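Local coordinates for protein alpha-1,3-glucanase (Paenibacillus glycanilyticus, PDB 6K0P) that hydrolyses alpha-1,3-glucan, and as a catalytic domain of glycoside hydrolase family 87 binds the alpha-1,3-linked disaccharide nigerose in several pockets, at residues N342-N347 and T376-T381; D396-N401 and D431-G436; F462-I467 and V482-P487; N476-N481 and R508-N513. The protein carries 1 engineered substitution. All blocks are in the same frame, centred on the assembly; numbering follows the deposited sequence. Where two conformers were deposited one is given.

Interaction 1 (N342-N347 and T376-T381); sequences NVIDNN and TNLTAT
Asp345 OD1 takes two hydrogen bonds from the neighbouring strand. Thr376 OG1 donates to Asp345 OD1 at 2.7 Å, coming from above the carboxylate plane. Asn377 ND2 donates to Asp345 OD1 at 2.8 Å and uses the syn lone pair of this oxygen. CG of Asp345 lies anti to the backbone N (chi1 180°), which sets it beside the Thr376 hydroxyl. The side chains of Asp345 and Asn377 run side by side, their flat groups turned 62° apart. An alanine in place of Asp345 would probably leave the Thr376 hydroxyl and the Asn377 amide N-H without this shared acceptor. The other end of the Asn377 amide is held too, since its OD1 accepts from Asn401.

The backbone pairs in parallel. Thr376 N donates to Ile344 O at 2.9 Å, and Asn346 N donates to Thr376 O. Past the corner at Asn377, Thr379 N reaches Asn347 O at 3.1 Å. Leu378 CD2 lies 3.7 Å from Asn347 ND2 and fills the inner side next to Ile344. That buried amide is satisfied by Phe320 O, and Asn347 OD1 by Asn323 N.

These are neighbouring coils of a right-handed parallel beta-helix, the pectate-lyase-like fold of this domain. Strand 343-350 lies between strands 319-326 and 374-383. Strand 397-407 follows on the far side of 374-383, and Phe357 of strand 357-360 covers Leu378 from within.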
loop_
_atom_site.group_PDB
_atom_site.type_symbol
_atom_site.label_atom_id
_atom_site.label_comp_id
_atom_site.label_asym_id
_atom_site.label_seq_id
_atom_site.Cartn_x
_atom_site.Cartn_y
_atom_site.Cartn_z
ATOM N N ASN A 342 7.645 -16.961 4.554
ATOM C CA ASN A 342 7.453 -15.741 5.323
ATOM C C ASN A 342 5.991 -15.572 5.701
ATOM O O ASN A 342 5.080 -16.019 4.992
ATOM C CB ASN A 342 7.929 -14.526 4.534
ATOM C CG ASN A 342 9.413 -14.571 4.255
ATOM O OD1 ASN A 342 10.229 -14.338 5.150
ATOM N ND2 ASN A 342 9.776 -14.894 3.022
ATOM N N VAL A 343 5.775 -14.898 6.823
ATOM C CA VAL A 343 4.454 -14.578 7.339
ATOM C C VAL A 343 4.303 -13.063 7.258
ATOM O O VAL A 343 4.926 -12.326 8.030
ATOM C CB VAL A 343 4.295 -15.086 8.778
ATOM C CG1 VAL A 343 2.985 -14.604 9.391
ATOM C CG2 VAL A 343 4.363 -16.616 8.783
ATOM N N ILE A 344 3.503 -12.598 6.302
ATOM C CA ILE A 344 3.194 -11.180 6.143
ATOM C C ILE A 344 1.728 -11.035 6.527
ATOM O O ILE A 344 0.837 -11.248 5.697
ATOM C CB ILE A 344 3.457 -10.711 4.699
ATOM C CG1 ILE A 344 4.856 -11.140 4.239
ATOM C CG2 ILE A 344 3.265 -9.197 4.565
ATOM C CD1 ILE A 344 5.980 -10.629 5.091
ATOM N N ASP A 345 1.463 -10.703 7.790
ATOM C CA ASP A 345 0.135 -10.846 8.370
ATOM C C ASP A 345 -0.321 -9.560 9.039
ATOM O O ASP A 345 0.412 -8.975 9.843
ATOM C CB ASP A 345 0.140 -11.960 9.418
ATOM C CG ASP A 345 -1.207 -12.150 10.061
ATOM O OD1 ASP A 345 -2.209 -12.216 9.322
ATOM O OD2 ASP A 345 -1.267 -12.249 11.304
ATOM N N ASN A 346 -1.540 -9.134 8.728
ATOM C CA ASN A 346 -2.200 -8.078 9.486
ATOM C C ASN A 346 -1.446 -6.757 9.403
ATOM O O ASN A 346 -1.198 -6.095 10.409
ATOM C CB ASN A 346 -2.472 -8.483 10.940
ATOM C CG ASN A 346 -3.697 -7.796 11.492
ATOM O OD1 ASN A 346 -4.799 -7.977 10.971
ATOM N ND2 ASN A 346 -3.517 -6.980 12.529
ATOM N N ASN A 347 -1.099 -6.372 8.178
ATOM C CA ASN A 347 -0.427 -5.113 7.907
ATOM C C ASN A 347 -1.337 -4.217 7.081
ATOM O O ASN A 347 -2.110 -4.692 6.242
ATOM C CB ASN A 347 0.871 -5.348 7.147
ATOM C CG ASN A 347 1.826 -6.246 7.909
ATOM O OD1 ASN A 347 2.399 -5.837 8.913
ATOM N ND2 ASN A 347 1.998 -7.477 7.440
ATOM N N THR A 376 -1.470 -12.505 4.539
ATOM C CA THR A 376 -2.796 -12.694 5.117
ATOM C C THR A 376 -3.254 -11.440 5.845
ATOM O O THR A 376 -2.448 -10.741 6.467
ATOM C CB THR A 376 -2.825 -13.881 6.092
ATOM O OG1 THR A 376 -1.843 -13.687 7.121
ATOM C CG2 THR A 376 -2.522 -15.192 5.361
ATOM N N ASN A 377 -4.557 -11.164 5.772
ATOM C CA ASN A 377 -5.159 -10.067 6.525
ATOM C C ASN A 377 -4.448 -8.751 6.212
ATOM O O ASN A 377 -3.953 -8.053 7.095
ATOM C CB ASN A 377 -5.159 -10.365 8.033
ATOM C CG ASN A 377 -5.759 -11.722 8.361
ATOM O OD1 ASN A 377 -6.885 -12.021 7.968
ATOM N ND2 ASN A 377 -5.005 -12.551 9.074
ATOM N N LEU A 378 -4.399 -8.422 4.925
ATOM C CA LEU A 378 -3.644 -7.266 4.459
ATOM C C LEU A 378 -4.581 -6.231 3.857
ATOM O O LEU A 378 -5.522 -6.576 3.129
ATOM C CB LEU A 378 -2.612 -7.675 3.407
ATOM C CG LEU A 378 -1.556 -8.703 3.822
ATOM C CD1 LEU A 378 -0.568 -8.928 2.674
ATOM C CD2 LEU A 378 -0.809 -8.250 5.079
ATOM N N THR A 379 -4.315 -4.960 4.150
ATOM C CA THR A 379 -5.038 -3.851 3.548
ATOM C C THR A 379 -4.045 -2.971 2.809
ATOM O O THR A 379 -2.979 -2.647 3.344
ATOM C CB THR A 379 -5.759 -3.046 4.626
ATOM O OG1 THR A 379 -6.809 -3.852 5.176
ATOM C CG2 THR A 379 -6.333 -1.746 4.054
ATOM N N ALA A 380 -4.383 -2.601 1.573
ATOM C CA ALA A 380 -3.552 -1.695 0.783
ATOM C C ALA A 380 -4.470 -0.753 0.019
ATOM O O ALA A 380 -5.224 -1.194 -0.852
ATOM C CB ALA A 380 -2.643 -2.473 -0.169
ATOM N N THR A 381 -4.414 0.539 0.342
ATOM C CA THR A 381 -5.324 1.514 -0.251
ATOM C C THR A 381 -4.530 2.723 -0.730
ATOM O O THR A 381 -3.385 2.933 -0.330
ATOM C CB THR A 381 -6.373 1.991 0.751
ATOM O OG1 THR A 381 -5.714 2.621 1.855
ATOM C CG2 THR A 381 -7.213 0.815 1.259
#

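Interaction 2 (D396-N401 and D431-G436); sequences DNLFQN and DTVIDG
Strands 397-400 and 432-435 run parallel at 10°, their axes 4.8 Å apart, with Leu398 facing Val433, Phe399 facing Ile434 and Gln400 facing Asp435. Val433 N donates to Asn397 O, Phe399 N to Val433 O and Asp435 N to Phe399 O.

On the face with Leu398, Val433 and Asp435, Leu398 CD1 meets Val433 CG1 at 3.7 Å. Gln400 NE2 donates to Asp435 OD2 at 3.0 Å. The Gln400 chain is extended, with CG anti to the backbone N (chi1 -176°). The carboxylate oxygen lies in the amide plane but is met from above its own plane. Replacing Gln400 by an alanine would probably leave Asp435 OD2 without this donor, while OD1 would keep Asn481.

On the opposite face the Phe399 ring has Val433 O at its edge, and Thr432 CG2 is 4.1 Å from its CE1. Here water 2 joins Asn397 ND2 to Thr432 OG1. Asn397 ND2 also donates to Asn370 O, and its OD1 accepts from Asn373 N. At the strand starts, water 1 donates to Asp396 OD1 and Asp431 O.

The chemistry differs by face. Phe399 and Ile434 point into the beta-helix, whereas Asp435 combines amide donors from two coils, which would probably stabilise its negative charge.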
loop_
_atom_site.group_PDB
_atom_site.type_symbol
_atom_site.label_atom_id
_atom_site.label_comp_id
_atom_site.label_asym_id
_atom_site.label_seq_id
_atom_site.Cartn_x
_atom_site.Cartn_y
_atom_site.Cartn_z
ATOM N N ASP A 396 3.083 -22.288 -4.532
ATOM C CA ASP A 396 2.559 -22.546 -3.188
ATOM C C ASP A 396 2.626 -21.304 -2.296
ATOM O O ASP A 396 3.164 -21.336 -1.189
ATOM C CB ASP A 396 3.252 -23.747 -2.534
ATOM C CG ASP A 396 2.602 -24.161 -1.226
ATOM O OD1 ASP A 396 1.361 -24.075 -1.104
ATOM O OD2 ASP A 396 3.339 -24.577 -0.310
ATOM N N ASN A 397 2.062 -20.206 -2.782
ATOM C CA ASN A 397 1.978 -18.968 -2.016
ATOM C C ASN A 397 0.519 -18.573 -1.861
ATOM O O ASN A 397 -0.276 -18.717 -2.800
ATOM C CB ASN A 397 2.744 -17.853 -2.706
ATOM C CG ASN A 397 4.228 -18.117 -2.738
ATOM O OD1 ASN A 397 4.867 -18.235 -1.689
ATOM N ND2 ASN A 397 4.793 -18.225 -3.934
ATOM N N LEU A 398 0.172 -18.072 -0.677
ATOM C CA LEU A 398 -1.207 -17.773 -0.315
ATOM C C LEU A 398 -1.359 -16.281 -0.047
ATOM O O LEU A 398 -0.548 -15.691 0.671
ATOM C CB LEU A 398 -1.590 -18.553 0.941
ATOM C CG LEU A 398 -2.969 -18.268 1.535
ATOM C CD1 LEU A 398 -4.103 -18.691 0.588
ATOM C CD2 LEU A 398 -3.084 -18.984 2.878
ATOM N N PHE A 399 -2.405 -15.683 -0.622
ATOM C CA PHE A 399 -2.800 -14.301 -0.372
ATOM C C PHE A 399 -4.254 -14.370 0.072
ATOM O O PHE A 399 -5.134 -14.680 -0.741
ATOM C CB PHE A 399 -2.647 -13.474 -1.648
ATOM C CG PHE A 399 -1.237 -13.457 -2.188
ATOM C CD1 PHE A 399 -0.738 -14.525 -2.911
ATOM C CD2 PHE A 399 -0.407 -12.359 -1.960
ATOM C CE1 PHE A 399 0.562 -14.513 -3.397
ATOM C CE2 PHE A 399 0.897 -12.342 -2.448
ATOM C CZ PHE A 399 1.380 -13.418 -3.168
ATOM N N GLN A 400 -4.512 -14.110 1.355
ATOM C CA GLN A 400 -5.799 -14.444 1.950
ATOM C C GLN A 400 -6.315 -13.303 2.811
ATOM O O GLN A 400 -5.564 -12.724 3.602
ATOM C CB GLN A 400 -5.654 -15.700 2.804
ATOM C CG GLN A 400 -6.945 -16.215 3.402
ATOM C CD GLN A 400 -6.716 -17.534 4.113
ATOM O OE1 GLN A 400 -5.994 -17.597 5.111
ATOM N NE2 GLN A 400 -7.294 -18.603 3.580
ATOM N N ASN A 401 -7.606 -13.001 2.667
ATOM C CA ASN A 401 -8.289 -11.932 3.400
ATOM C C ASN A 401 -7.634 -10.571 3.139
ATOM O O ASN A 401 -6.996 -9.967 4.005
ATOM C CB ASN A 401 -8.434 -12.223 4.897
ATOM C CG ASN A 401 -9.356 -11.230 5.564
ATOM O OD1 ASN A 401 -10.280 -10.734 4.929
ATOM N ND2 ASN A 401 -9.109 -10.918 6.827
ATOM N N ASP A 431 -0.359 -24.343 -6.342
ATOM C CA ASP A 431 -1.212 -23.176 -6.550
ATOM C C ASP A 431 -0.665 -21.910 -5.898
ATOM O O ASP A 431 -0.160 -21.922 -4.767
ATOM C CB ASP A 431 -2.601 -23.427 -5.969
ATOM C CG ASP A 431 -3.520 -24.143 -6.927
ATOM O OD1 ASP A 431 -3.233 -24.189 -8.146
ATOM O OD2 ASP A 431 -4.538 -24.662 -6.446
ATOM N N THR A 432 -0.815 -20.807 -6.623
ATOM C CA THR A 432 -0.794 -19.469 -6.057
ATOM C C THR A 432 -2.252 -19.106 -5.838
ATOM O O THR A 432 -3.046 -19.126 -6.786
ATOM C CB THR A 432 -0.134 -18.513 -7.044
ATOM O OG1 THR A 432 1.231 -18.910 -7.244
ATOM C CG2 THR A 432 -0.191 -17.073 -6.529
ATOM N N VAL A 433 -2.616 -18.825 -4.590
ATOM C CA VAL A 433 -4.013 -18.733 -4.186
ATOM C C VAL A 433 -4.317 -17.313 -3.736
ATOM O O VAL A 433 -3.612 -16.760 -2.880
ATOM C CB VAL A 433 -4.343 -19.727 -3.060
ATOM C CG1 VAL A 433 -5.803 -19.560 -2.613
ATOM C CG2 VAL A 433 -4.059 -21.153 -3.500
ATOM N N ILE A 434 -5.363 -16.736 -4.310
ATOM C CA ILE A 434 -5.984 -15.516 -3.812
ATOM C C ILE A 434 -7.331 -15.952 -3.246
ATOM O O ILE A 434 -8.193 -16.439 -3.983
ATOM C CB ILE A 434 -6.147 -14.463 -4.921
ATOM C CG1 ILE A 434 -4.789 -13.838 -5.297
ATOM C CG2 ILE A 434 -7.110 -13.363 -4.463
ATOM C CD1 ILE A 434 -3.861 -14.721 -6.106
ATOM N N ASP A 435 -7.512 -15.829 -1.936
ATOM C CA ASP A 435 -8.686 -16.379 -1.259
ATOM C C ASP A 435 -9.252 -15.348 -0.295
ATOM O O ASP A 435 -8.696 -15.136 0.787
ATOM C CB ASP A 435 -8.321 -17.659 -0.508
ATOM C CG ASP A 435 -9.468 -18.194 0.343
ATOM O OD1 ASP A 435 -10.638 -17.830 0.107
ATOM O OD2 ASP A 435 -9.186 -18.982 1.266
ATOM N N GLY A 436 -10.368 -14.732 -0.675
ATOM C CA GLY A 436 -10.993 -13.753 0.191
ATOM C C GLY A 436 -10.424 -12.372 -0.039
ATOM O O GLY A 436 -9.400 -12.015 0.546
HETATM O O HOH W 1 -0.957 -23.301 -2.414
HETATM O O HOH W 2 3.346 -17.516 -6.181
#

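Interaction 3 (F462-I467 and V482-P487); sequences FGAIWI and VDINNP
Inside the parallel beta-helix of the catalytic domain, two walls of the coil meet through aliphatic side chains. Ala464 CB faces segment 482-487 and packs against Ile484 CG2 at 3.5 Å. Pro487 CB approaches Ala464 CB to 4.1 Å, so Ala464 touches both the strand and the loop after it. Ile484 CG2 lies anti to its backbone N, with CG1 beside the N (chi1 -66°). This puts the CG2 branch against Ala464. The other branch ends at Ile484 CD1, which is 4.2 Å from Ile465 CD1.

Ile465 makes the second contact. Its chain is extended at chi2 (-178°), and CD1 makes its nearest contacts here. Besides Ile484 CD1, Ile465 CD1 touches Val482 CG1 at 4.3 Å. Val482 and Ile484 alternate with Asp483 along the strand, so both point inward while Asp483 points away from this contact.

In a beta-helix, strands of one wall pair with the coils before and after, and different walls of a coil meet by side chains. That is the case here. No hydrogen bond joins the two segments. Ile465 pairs instead through its backbone with Gly491 and Met493 of strand 490-496. Leu439 of strand 437-446 and Ile415 of strand 409-416 add to the apolar packing round Ile465. On the outward side of strand 482-485, Asp483 forms a salt bridge with Arg13 and accepts a hydrogen bond from Asn513.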
loop_
_atom_site.group_PDB
_atom_site.type_symbol
_atom_site.label_atom_id
_atom_site.label_comp_id
_atom_site.label_asym_id
_atom_site.label_seq_id
_atom_site.Cartn_x
_atom_site.Cartn_y
_atom_site.Cartn_z
ATOM N N PHE A 462 -6.372 -1.174 -17.148
ATOM C CA PHE A 462 -6.160 -2.306 -16.254
ATOM C C PHE A 462 -7.383 -2.623 -15.411
ATOM O O PHE A 462 -8.012 -1.723 -14.847
ATOM C CB PHE A 462 -4.889 -2.084 -15.430
ATOM C CG PHE A 462 -3.685 -2.174 -16.281
ATOM C CD1 PHE A 462 -3.123 -3.410 -16.552
ATOM C CD2 PHE A 462 -3.207 -1.054 -16.951
ATOM C CE1 PHE A 462 -2.056 -3.524 -17.422
ATOM C CE2 PHE A 462 -2.139 -1.156 -17.818
ATOM C CZ PHE A 462 -1.565 -2.392 -18.066
ATOM N N GLY A 463 -7.724 -3.916 -15.355
ATOM C CA GLY A 463 -8.815 -4.392 -14.538
ATOM C C GLY A 463 -8.423 -4.506 -13.078
ATOM O O GLY A 463 -7.269 -4.311 -12.693
ATOM N N ALA A 464 -9.422 -4.841 -12.255
ATOM C CA ALA A 464 -9.185 -5.016 -10.824
ATOM C C ALA A 464 -8.194 -6.139 -10.559
ATOM O O ALA A 464 -7.357 -6.040 -9.649
ATOM C CB ALA A 464 -10.500 -5.294 -10.097
ATOM N N ILE A 465 -8.288 -7.229 -11.323
ATOM C CA ILE A 465 -7.308 -8.308 -11.292
ATOM C C ILE A 465 -6.817 -8.517 -12.711
ATOM O O ILE A 465 -7.624 -8.695 -13.637
ATOM C CB ILE A 465 -7.883 -9.621 -10.724
ATOM C CG1 ILE A 465 -8.466 -9.388 -9.328
ATOM C CG2 ILE A 465 -6.788 -10.712 -10.686
ATOM C CD1 ILE A 465 -9.018 -10.652 -8.659
ATOM N N TRP A 466 -5.502 -8.476 -12.883
ATOM C CA TRP A 466 -4.849 -8.688 -14.167
ATOM C C TRP A 466 -4.113 -10.014 -14.101
ATOM O O TRP A 466 -3.217 -10.192 -13.266
ATOM C CB TRP A 466 -3.873 -7.544 -14.434
ATOM C CG TRP A 466 -3.160 -7.546 -15.760
ATOM C CD1 TRP A 466 -3.619 -8.016 -16.964
ATOM C CD2 TRP A 466 -1.860 -7.010 -16.011
ATOM N NE1 TRP A 466 -2.673 -7.809 -17.939
ATOM C CE2 TRP A 466 -1.584 -7.189 -17.380
ATOM C CE3 TRP A 466 -0.897 -6.395 -15.202
ATOM C CZ2 TRP A 466 -0.381 -6.773 -17.961
ATOM C CZ3 TRP A 466 0.295 -5.982 -15.772
ATOM C CH2 TRP A 466 0.545 -6.177 -17.137
ATOM N N ILE A 467 -4.507 -10.945 -14.965
ATOM C CA ILE A 467 -3.851 -12.239 -15.102
ATOM C C ILE A 467 -3.053 -12.165 -16.395
ATOM O O ILE A 467 -3.632 -12.215 -17.490
ATOM C CB ILE A 467 -4.857 -13.393 -15.132
ATOM C CG1 ILE A 467 -5.796 -13.357 -13.910
ATOM C CG2 ILE A 467 -4.103 -14.725 -15.189
ATOM C CD1 ILE A 467 -7.102 -12.561 -14.123
ATOM N N VAL A 482 -13.996 -13.407 -3.942
ATOM C CA VAL A 482 -13.566 -12.042 -4.225
ATOM C C VAL A 482 -14.776 -11.189 -4.566
ATOM O O VAL A 482 -15.609 -11.581 -5.391
ATOM C CB VAL A 482 -12.539 -11.991 -5.369
ATOM C CG1 VAL A 482 -12.131 -10.530 -5.640
ATOM C CG2 VAL A 482 -11.323 -12.815 -5.032
ATOM N N ASP A 483 -14.853 -10.014 -3.959
ATOM C CA ASP A 483 -15.837 -9.009 -4.329
ATOM C C ASP A 483 -15.104 -7.835 -4.960
ATOM O O ASP A 483 -14.212 -7.246 -4.337
ATOM C CB ASP A 483 -16.638 -8.563 -3.112
ATOM C CG ASP A 483 -17.492 -9.675 -2.565
ATOM O OD1 ASP A 483 -18.235 -10.278 -3.358
ATOM O OD2 ASP A 483 -17.392 -9.978 -1.360
ATOM N N ILE A 484 -15.482 -7.500 -6.188
ATOM C CA ILE A 484 -14.856 -6.422 -6.949
ATOM C C ILE A 484 -15.924 -5.358 -7.152
ATOM O O ILE A 484 -16.901 -5.571 -7.887
ATOM C CB ILE A 484 -14.293 -6.920 -8.286
ATOM C CG1 ILE A 484 -13.127 -7.880 -8.025
ATOM C CG2 ILE A 484 -13.851 -5.751 -9.148
ATOM C CD1 ILE A 484 -12.678 -8.668 -9.249
ATOM N N ASN A 485 -15.762 -4.223 -6.486
ATOM C CA ASN A 485 -16.782 -3.183 -6.472
ATOM C C ASN A 485 -16.291 -1.980 -7.254
ATOM O O ASN A 485 -15.217 -1.446 -6.958
ATOM C CB ASN A 485 -17.100 -2.776 -5.036
ATOM C CG ASN A 485 -17.654 -3.922 -4.231
ATOM O OD1 ASN A 485 -18.624 -4.566 -4.640
ATOM N ND2 ASN A 485 -17.034 -4.201 -3.092
ATOM N N ASN A 486 -17.080 -1.558 -8.242
ATOM C CA ASN A 486 -16.819 -0.347 -9.005
ATOM C C ASN A 486 -15.381 -0.272 -9.526
ATOM O O ASN A 486 -14.703 0.746 -9.349
ATOM C CB ASN A 486 -17.149 0.875 -8.155
ATOM C CG ASN A 486 -17.206 2.166 -8.954
ATOM O OD1 ASN A 486 -17.342 2.155 -10.179
ATOM N ND2 ASN A 486 -17.098 3.294 -8.255
ATOM N N PRO A 487 -14.876 -1.331 -10.164
ATOM C CA PRO A 487 -13.537 -1.234 -10.754
ATOM C C PRO A 487 -13.545 -0.160 -11.827
ATOM O O PRO A 487 -14.576 0.095 -12.458
ATOM C CB PRO A 487 -13.318 -2.618 -11.367
ATOM C CG PRO A 487 -14.696 -3.074 -11.741
ATOM C CD PRO A 487 -15.596 -2.529 -10.645
#

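Interaction 4 (N476-N481 and R508-N513); sequences NILIKN and RVENVN
Arg508 lays one face of its guanidinium over Leu478 CB, 3.7 Å above the plane and offset toward the rim. The two residues face each other on adjacent parallel strands of the beta-helix, 476-480 and 508-510, inclined at 13°. The Arg508 chain is bent at chi2 (94°) and chi3, and folds back toward Leu478. Its NH2 reaches past Leu478 to a salt bridge with Asp431, two coils earlier, and NH1 donates to Asn506 O.

Leu478 also meets the next residue on this face. Its CD1 is 3.9 Å from Glu510 CD, and the two side chains cross obliquely. Lys480 and Glu510 lie side by side and point the same way. Their charged ends do not touch: Lys480 NZ is 5.2 Å from Glu510 OE1. Water 3 fills in, accepting from NZ and donating to OE1.

Ile479 and Val509 point to the other face, the interior. Backbone bonds alternate from Arg508 N to Ile477 O and from Ile479 N to Arg508 O.

At the corner, Asn481 and Asn511 run alongside each other, their amide planes 27° apart. Asn481 ND2 is taken up by Asp435, and Asn511 OD1 accepts from Asn543. Between them, Asn511 ND2 donates to Asn481 OD1 at 3.2 Å.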
loop_
_atom_site.group_PDB
_atom_site.type_symbol
_atom_site.label_atom_id
_atom_site.label_comp_id
_atom_site.label_asym_id
_atom_site.label_seq_id
_atom_site.Cartn_x
_atom_site.Cartn_y
_atom_site.Cartn_z
ATOM N N ASN A 476 -1.511 -22.697 -12.480
ATOM C CA ASN A 476 -1.840 -23.007 -11.092
ATOM C C ASN A 476 -2.150 -21.737 -10.300
ATOM O O ASN A 476 -1.464 -21.382 -9.343
ATOM C CB ASN A 476 -0.734 -23.853 -10.451
ATOM C CG ASN A 476 -0.549 -25.167 -11.172
ATOM O OD1 ASN A 476 -1.520 -25.888 -11.393
ATOM N ND2 ASN A 476 0.680 -25.463 -11.589
ATOM N N ILE A 477 -3.209 -21.057 -10.739
ATOM C CA ILE A 477 -3.694 -19.814 -10.148
ATOM C C ILE A 477 -5.135 -20.054 -9.738
ATOM O O ILE A 477 -5.964 -20.417 -10.580
ATOM C CB ILE A 477 -3.639 -18.657 -11.158
ATOM C CG1 ILE A 477 -2.229 -18.495 -11.740
ATOM C CG2 ILE A 477 -4.175 -17.367 -10.527
ATOM C CD1 ILE A 477 -1.177 -18.116 -10.736
ATOM N N LEU A 478 -5.437 -19.852 -8.459
ATOM C CA LEU A 478 -6.784 -20.018 -7.929
ATOM C C LEU A 478 -7.224 -18.694 -7.320
ATOM O O LEU A 478 -6.578 -18.195 -6.391
ATOM C CB LEU A 478 -6.817 -21.138 -6.889
ATOM C CG LEU A 478 -8.151 -21.330 -6.178
ATOM C CD1 LEU A 478 -9.229 -21.629 -7.195
ATOM C CD2 LEU A 478 -8.071 -22.453 -5.144
ATOM N N ILE A 479 -8.297 -18.117 -7.856
ATOM C CA ILE A 479 -8.842 -16.842 -7.389
ATOM C C ILE A 479 -10.232 -17.145 -6.858
ATOM O O ILE A 479 -11.121 -17.523 -7.629
ATOM C CB ILE A 479 -8.907 -15.796 -8.514
ATOM C CG1 ILE A 479 -7.501 -15.453 -9.023
ATOM C CG2 ILE A 479 -9.646 -14.535 -8.043
ATOM C CD1 ILE A 479 -7.466 -14.836 -10.410
ATOM N N LYS A 480 -10.431 -17.002 -5.551
ATOM C CA LYS A 480 -11.712 -17.393 -4.987
ATOM C C LYS A 480 -12.152 -16.435 -3.893
ATOM O O LYS A 480 -11.327 -15.856 -3.179
ATOM C CB LYS A 480 -11.696 -18.842 -4.486
ATOM C CG LYS A 480 -10.678 -19.159 -3.414
ATOM C CD LYS A 480 -10.803 -20.627 -2.995
ATOM C CE LYS A 480 -9.691 -21.053 -2.056
ATOM N NZ LYS A 480 -9.849 -22.485 -1.630
ATOM N N ASN A 481 -13.474 -16.274 -3.783
ATOM C CA ASN A 481 -14.107 -15.491 -2.719
ATOM C C ASN A 481 -13.710 -14.014 -2.794
ATOM O O ASN A 481 -13.171 -13.431 -1.854
ATOM C CB ASN A 481 -13.820 -16.108 -1.345
ATOM C CG ASN A 481 -14.237 -17.561 -1.285
ATOM O OD1 ASN A 481 -15.370 -17.893 -1.615
ATOM N ND2 ASN A 481 -13.316 -18.438 -0.895
ATOM N N ARG A 508 -8.332 -20.837 -12.289
ATOM C CA ARG A 508 -9.707 -21.037 -11.858
ATOM C C ARG A 508 -10.169 -19.859 -11.020
ATOM O O ARG A 508 -9.401 -19.322 -10.216
ATOM C CB ARG A 508 -9.854 -22.317 -11.040
ATOM C CG ARG A 508 -9.375 -23.569 -11.764
ATOM C CD ARG A 508 -7.928 -23.863 -11.414
ATOM N NE ARG A 508 -7.821 -24.374 -10.052
ATOM C CZ ARG A 508 -6.717 -24.328 -9.314
ATOM N NH1 ARG A 508 -5.608 -23.780 -9.797
ATOM N NH2 ARG A 508 -6.729 -24.837 -8.088
ATOM N N VAL A 509 -11.431 -19.480 -11.216
ATOM C CA VAL A 509 -12.064 -18.343 -10.552
ATOM C C VAL A 509 -13.355 -18.860 -9.932
ATOM O O VAL A 509 -14.180 -19.449 -10.639
ATOM C CB VAL A 509 -12.361 -17.220 -11.561
ATOM C CG1 VAL A 509 -12.913 -15.990 -10.866
ATOM C CG2 VAL A 509 -11.100 -16.865 -12.370
ATOM N N GLU A 510 -13.533 -18.655 -8.622
ATOM C CA GLU A 510 -14.670 -19.233 -7.905
ATOM C C GLU A 510 -15.248 -18.224 -6.920
ATOM O O GLU A 510 -14.502 -17.622 -6.142
ATOM C CB GLU A 510 -14.235 -20.475 -7.114
ATOM C CG GLU A 510 -13.510 -21.540 -7.928
ATOM C CD GLU A 510 -12.966 -22.672 -7.066
ATOM O OE1 GLU A 510 -12.911 -22.517 -5.822
ATOM O OE2 GLU A 510 -12.582 -23.716 -7.639
ATOM N N ASN A 511 -16.573 -18.073 -6.909
ATOM C CA ASN A 511 -17.269 -17.229 -5.931
ATOM C C ASN A 511 -16.767 -15.782 -6.000
ATOM O O ASN A 511 -16.159 -15.258 -5.064
ATOM C CB ASN A 511 -17.126 -17.760 -4.497
ATOM C CG ASN A 511 -17.608 -19.181 -4.349
ATOM O OD1 ASN A 511 -18.534 -19.608 -5.032
ATOM N ND2 ASN A 511 -16.988 -19.922 -3.437
ATOM N N VAL A 512 -17.033 -15.152 -7.137
ATOM C CA VAL A 512 -16.565 -13.798 -7.403
ATOM C C VAL A 512 -17.757 -12.959 -7.836
ATOM O O VAL A 512 -18.550 -13.392 -8.679
ATOM C CB VAL A 512 -15.449 -13.778 -8.464
ATOM C CG1 VAL A 512 -15.106 -12.348 -8.865
ATOM C CG2 VAL A 512 -14.214 -14.489 -7.926
ATOM N N ASN A 513 -17.886 -11.769 -7.256
ATOM C CA ASN A 513 -18.897 -10.797 -7.647
ATOM C C ASN A 513 -18.197 -9.581 -8.234
ATOM O O ASN A 513 -17.266 -9.041 -7.621
ATOM C CB ASN A 513 -19.742 -10.386 -6.440
ATOM C CG ASN A 513 -20.515 -11.544 -5.869
ATOM O OD1 ASN A 513 -21.250 -12.221 -6.587
ATOM N ND2 ASN A 513 -20.333 -11.803 -4.580
HETATM O O HOH W 3 -11.186 -24.020 -4.036
#

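All four contacts lie in the beta-helix of the catalytic domain. Interactions 1, 2 and 4 pair strands of successive coils, while interaction 3 crosses the interior. Along the chain, interaction 1 closes before interaction 2 opens, and interaction 2 before 3 and 4, whose segments alternate and share strand 475-485. Centres of 1 and 2 are 12 Å apart, 2 and 4 10 Å, 3 and 4 12 Å, and 1 and 4 19 Å. Ile434 O with Lys480 N probably bonds 2 to 4, and Ile484 N with Asn513 O 3 to 4. Ile434 packs on Val482, and Ile465 on Ile479. Backbone bonds, polar side chains and apolar packing together join successive coils.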